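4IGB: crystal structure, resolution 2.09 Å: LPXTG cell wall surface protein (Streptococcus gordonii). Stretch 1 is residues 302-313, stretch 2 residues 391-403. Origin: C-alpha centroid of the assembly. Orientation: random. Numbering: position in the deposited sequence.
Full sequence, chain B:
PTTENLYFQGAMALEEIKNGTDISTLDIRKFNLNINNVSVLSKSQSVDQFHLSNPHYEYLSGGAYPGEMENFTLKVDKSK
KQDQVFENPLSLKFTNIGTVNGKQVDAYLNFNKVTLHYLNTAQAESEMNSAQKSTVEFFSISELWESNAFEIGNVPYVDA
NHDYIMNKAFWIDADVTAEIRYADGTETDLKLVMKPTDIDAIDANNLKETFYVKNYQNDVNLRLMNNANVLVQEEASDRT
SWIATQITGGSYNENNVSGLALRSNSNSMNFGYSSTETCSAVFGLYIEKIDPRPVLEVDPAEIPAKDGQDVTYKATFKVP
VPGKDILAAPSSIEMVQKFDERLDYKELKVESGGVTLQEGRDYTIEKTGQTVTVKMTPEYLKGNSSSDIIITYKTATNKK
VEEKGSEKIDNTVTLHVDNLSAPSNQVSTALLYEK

Stretch 1, residues 302-313: EIPAKDGQDVTY
Stretch 2 391-403: ITYKTATNKKVEE

One threonine hydroxyl closes the loop end of this contact: Thr397 OG1 (chi1 p, 59°) donates to Lys306 O at 2.6 Å and accepts from Gln309 N at 2.7 Å, so a single side-chain atom ties together the backbone on both sides of the Asp307-Gly308 turn. The main chain of Thr397 joins in, its O receiving Gly308 N (2.9 Å) and its N donating to Gln309 O (2.9 Å). Gly308 takes phi/psi 64/34, a positive phi that favours glycine.

From here strands 310-313 and 391-397 run antiparallel, their N-to-C directions 151° apart and their axes approaching to 4.4 Å. Val311 pairs with Thr395 (CA-CA 5.3 Å) through Val311 N to Thr395 O and Thr395 N to Val311 O, both 2.9 Å; Tyr313 pairs with Tyr393 (CA-CA 5.0 Å) through Tyr313 N to Tyr393 O, 2.9 Å, and Tyr393 N to Tyr313 O, 2.7 Å. These four side chains share one face, where Tyr313 CB lies 4.0 Å from Tyr393 CD2; both tyrosines have chi1 m. The non-hydrogen-bonded pairs Asp310-Ala396 (CA-CA 4.1 Å) and Thr312-Lys394 (CA-CA 4.7 Å) occupy the other face. There a water bridges the strands, 2.9 Å from Thr312 OG1 and donating to Thr395 O at 2.8 Å.

Beyond Thr397 the second stretch leaves the sheet, turning through Asn398 into a 3-10 segment, 399-402; Lys400 N donates to Asn398 OD1 (2.8 Å). This turn brings Val401 CG1 (chi1 p) to 3.3 Å from Lys306 C and lets Glu402 OE2 accept Asp307 N at 3.0 Å, nearly straight at 169°, although Glu402 is poorly ordered. Asp307 (chi1 t) and Lys399 are oppositely charged, but OD2 of Asp307 and NZ of Lys399 stay 4.1 Å apart, beyond a salt bridge. Ile303 CD1 packs 3.4 Å from Thr397 CG2, so the methyl of Thr397 makes an apolar contact while its hydroxyl makes the polar ones.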

# COMPACT_ATOMS: atom_id res chain seq x y z
N GLU B 302 -16.81 27.88 -22.30
CA GLU B 302 -18.23 27.95 -22.58
C GLU B 302 -18.46 27.96 -24.08
O GLU B 302 -17.63 28.45 -24.85
CB GLU B 302 -18.86 29.18 -21.92
CG GLU B 302 -18.84 30.46 -22.75
CD GLU B 302 -17.50 31.20 -22.73
OE1 GLU B 302 -16.46 30.59 -22.38
OE2 GLU B 302 -17.49 32.41 -23.06
N ILE B 303 -19.58 27.39 -24.50
CA ILE B 303 -19.95 27.36 -25.90
C ILE B 303 -21.46 27.51 -26.02
O ILE B 303 -22.19 27.22 -25.07
CB ILE B 303 -19.59 26.03 -26.56
CG1 ILE B 303 -20.20 24.89 -25.74
CG2 ILE B 303 -18.09 25.86 -26.67
CD1 ILE B 303 -20.27 23.58 -26.47
N PRO B 304 -21.93 27.98 -27.18
CA PRO B 304 -23.35 27.87 -27.51
C PRO B 304 -23.75 26.41 -27.57
O PRO B 304 -22.98 25.57 -28.04
CB PRO B 304 -23.44 28.49 -28.91
CG PRO B 304 -22.04 28.45 -29.45
CD PRO B 304 -21.17 28.65 -28.25
N ALA B 305 -24.95 26.11 -27.09
CA ALA B 305 -25.47 24.75 -27.09
C ALA B 305 -25.88 24.35 -28.50
O ALA B 305 -27.05 24.04 -28.75
CB ALA B 305 -26.66 24.65 -26.14
N LYS B 306 -24.91 24.36 -29.42
CA LYS B 306 -25.17 24.03 -30.81
C LYS B 306 -24.22 22.96 -31.33
O LYS B 306 -23.10 22.84 -30.85
CB LYS B 306 -25.04 25.28 -31.69
CG LYS B 306 -26.25 26.19 -31.69
CD LYS B 306 -25.90 27.59 -31.24
CE LYS B 306 -26.98 28.59 -31.66
NZ LYS B 306 -28.35 28.11 -31.31
N ASP B 307 -24.68 22.22 -32.33
CA ASP B 307 -23.86 21.24 -33.04
C ASP B 307 -22.60 21.90 -33.63
O ASP B 307 -22.58 23.10 -33.89
CB ASP B 307 -24.70 20.64 -34.17
CG ASP B 307 -23.97 19.56 -34.93
OD1 ASP B 307 -23.32 18.72 -34.28
OD2 ASP B 307 -24.04 19.56 -36.18
N GLY B 308 -21.55 21.11 -33.83
CA GLY B 308 -20.33 21.59 -34.47
C GLY B 308 -19.55 22.67 -33.73
O GLY B 308 -18.96 23.53 -34.36
N GLN B 309 -19.55 22.63 -32.40
CA GLN B 309 -18.73 23.55 -31.61
C GLN B 309 -17.46 22.84 -31.13
O GLN B 309 -17.53 21.88 -30.36
CB GLN B 309 -19.50 24.09 -30.40
CG GLN B 309 -20.73 24.88 -30.74
CD GLN B 309 -20.42 26.15 -31.50
OE1 GLN B 309 -20.89 26.34 -32.61
NE2 GLN B 309 -19.62 27.02 -30.90
N ASP B 310 -16.31 23.32 -31.58
CA ASP B 310 -15.05 22.73 -31.14
C ASP B 310 -14.90 22.77 -29.62
O ASP B 310 -15.26 23.75 -28.97
CB ASP B 310 -13.86 23.46 -31.76
CG ASP B 310 -13.69 23.14 -33.22
OD1 ASP B 310 -14.30 22.16 -33.69
OD2 ASP B 310 -12.93 23.88 -33.89
N VAL B 311 -14.40 21.68 -29.06
CA VAL B 311 -13.91 21.73 -27.69
C VAL B 311 -12.63 20.90 -27.66
O VAL B 311 -12.58 19.77 -28.15
CB VAL B 311 -14.96 21.27 -26.64
CG1 VAL B 311 -16.38 21.52 -27.13
CG2 VAL B 311 -14.77 19.82 -26.28
N THR B 312 -11.58 21.50 -27.11
CA THR B 312 -10.25 20.93 -27.18
C THR B 312 -9.72 20.70 -25.79
O THR B 312 -9.73 21.61 -24.96
CB THR B 312 -9.30 21.89 -27.92
OG1 THR B 312 -9.86 22.21 -29.20
CG2 THR B 312 -7.93 21.25 -28.13
N TYR B 313 -9.26 19.48 -25.53
CA TYR B 313 -8.73 19.11 -24.23
C TYR B 313 -7.22 18.97 -24.27
O TYR B 313 -6.68 18.28 -25.12
CB TYR B 313 -9.37 17.80 -23.76
CG TYR B 313 -10.87 17.89 -23.52
CD1 TYR B 313 -11.38 18.57 -22.42
CD2 TYR B 313 -11.77 17.28 -24.38
CE1 TYR B 313 -12.75 18.66 -22.19
CE2 TYR B 313 -13.16 17.36 -24.16
CZ TYR B 313 -13.63 18.05 -23.06
OH TYR B 313 -14.98 18.13 -22.82
N ILE B 391 -1.06 15.42 -24.13
CA ILE B 391 -1.97 14.94 -25.16
C ILE B 391 -3.04 15.96 -25.40
O ILE B 391 -3.72 16.40 -24.47
CB ILE B 391 -2.63 13.61 -24.78
CG1 ILE B 391 -1.57 12.57 -24.43
CG2 ILE B 391 -3.56 13.15 -25.88
CD1 ILE B 391 -2.15 11.27 -23.99
N THR B 392 -3.20 16.35 -26.67
CA THR B 392 -4.22 17.32 -27.03
C THR B 392 -5.33 16.65 -27.84
O THR B 392 -5.07 16.13 -28.92
CB THR B 392 -3.59 18.49 -27.80
OG1 THR B 392 -2.52 19.03 -27.00
CG2 THR B 392 -4.61 19.58 -28.06
N TYR B 393 -6.55 16.66 -27.31
CA TYR B 393 -7.68 16.00 -27.96
C TYR B 393 -8.60 17.02 -28.60
O TYR B 393 -9.13 17.91 -27.92
CB TYR B 393 -8.50 15.22 -26.94
CG TYR B 393 -7.74 14.25 -26.05
CD1 TYR B 393 -7.64 12.91 -26.37
CD2 TYR B 393 -7.15 14.68 -24.86
CE1 TYR B 393 -6.98 12.02 -25.54
CE2 TYR B 393 -6.49 13.79 -24.03
CZ TYR B 393 -6.41 12.47 -24.37
OH TYR B 393 -5.75 11.58 -23.55
N LYS B 394 -8.81 16.89 -29.90
CA LYS B 394 -9.77 17.72 -30.59
C LYS B 394 -11.12 17.00 -30.65
O LYS B 394 -11.20 15.87 -31.12
CB LYS B 394 -9.28 18.02 -32.01
CG LYS B 394 -8.08 18.95 -32.08
CD LYS B 394 -7.67 19.21 -33.54
CE LYS B 394 -6.56 20.25 -33.64
NZ LYS B 394 -6.09 20.45 -35.04
N THR B 395 -12.16 17.66 -30.14
CA THR B 395 -13.52 17.15 -30.29
C THR B 395 -14.42 18.28 -30.79
O THR B 395 -14.00 19.44 -30.87
CB THR B 395 -14.11 16.63 -28.96
OG1 THR B 395 -14.39 17.73 -28.10
CG2 THR B 395 -13.15 15.68 -28.27
N ALA B 396 -15.67 17.94 -31.12
CA ALA B 396 -16.67 18.95 -31.43
C ALA B 396 -18.06 18.45 -31.05
O ALA B 396 -18.38 17.29 -31.24
CB ALA B 396 -16.61 19.34 -32.91
N THR B 397 -18.88 19.34 -30.50
CA THR B 397 -20.24 18.98 -30.14
C THR B 397 -20.98 18.40 -31.34
O THR B 397 -20.67 18.74 -32.49
CB THR B 397 -21.01 20.18 -29.59
OG1 THR B 397 -21.05 21.22 -30.59
CG2 THR B 397 -20.32 20.71 -28.35
N ASN B 398 -21.92 17.50 -31.08
CA ASN B 398 -22.77 16.93 -32.12
C ASN B 398 -24.21 17.39 -31.91
O ASN B 398 -24.48 18.23 -31.05
CB ASN B 398 -22.68 15.41 -32.14
CG ASN B 398 -23.05 14.79 -30.81
OD1 ASN B 398 -24.05 15.17 -30.20
ND2 ASN B 398 -22.24 13.85 -30.34
N LYS B 399 -25.14 16.84 -32.68
CA LYS B 399 -26.53 17.25 -32.59
C LYS B 399 -27.11 17.10 -31.19
O LYS B 399 -27.96 17.89 -30.77
CB LYS B 399 -27.38 16.49 -33.61
CG LYS B 399 -27.31 17.05 -35.01
CD LYS B 399 -27.94 18.43 -35.05
CE LYS B 399 -27.55 19.20 -36.31
NZ LYS B 399 -27.73 18.39 -37.55
N LYS B 400 -26.63 16.10 -30.45
CA LYS B 400 -27.20 15.79 -29.14
C LYS B 400 -26.98 16.89 -28.11
O LYS B 400 -27.62 16.88 -27.05
CB LYS B 400 -26.66 14.48 -28.59
CG LYS B 400 -26.73 13.33 -29.55
CD LYS B 400 -26.48 12.02 -28.80
CE LYS B 400 -25.73 11.04 -29.67
NZ LYS B 400 -25.69 9.69 -29.05
N VAL B 401 -26.08 17.82 -28.40
CA VAL B 401 -25.82 18.90 -27.45
C VAL B 401 -27.08 19.75 -27.33
O VAL B 401 -27.37 20.30 -26.27
CB VAL B 401 -24.64 19.81 -27.89
CG1 VAL B 401 -24.98 20.59 -29.14
CG2 VAL B 401 -24.26 20.76 -26.76
N GLU B 402 -27.82 19.84 -28.42
CA GLU B 402 -29.02 20.66 -28.49
C GLU B 402 -30.17 19.99 -27.76
O GLU B 402 -31.21 20.61 -27.51
CB GLU B 402 -29.39 20.96 -29.95
CG GLU B 402 -28.44 21.96 -30.62
CD GLU B 402 -28.48 21.91 -32.14
OE1 GLU B 402 -29.38 21.24 -32.70
OE2 GLU B 402 -27.59 22.53 -32.77
N GLU B 403 -29.97 18.73 -27.40
CA GLU B 403 -30.91 18.00 -26.56
C GLU B 403 -30.52 18.15 -25.10
O GLU B 403 -29.48 17.64 -24.67
CB GLU B 403 -30.96 16.52 -26.96
CG GLU B 403 -31.42 16.30 -28.38
CD GLU B 403 -31.50 14.83 -28.73
OE1 GLU B 403 -30.64 14.05 -28.25
OE2 GLU B 403 -32.42 14.45 -29.48
O HOH W 1 -11.52 20.66 -31.05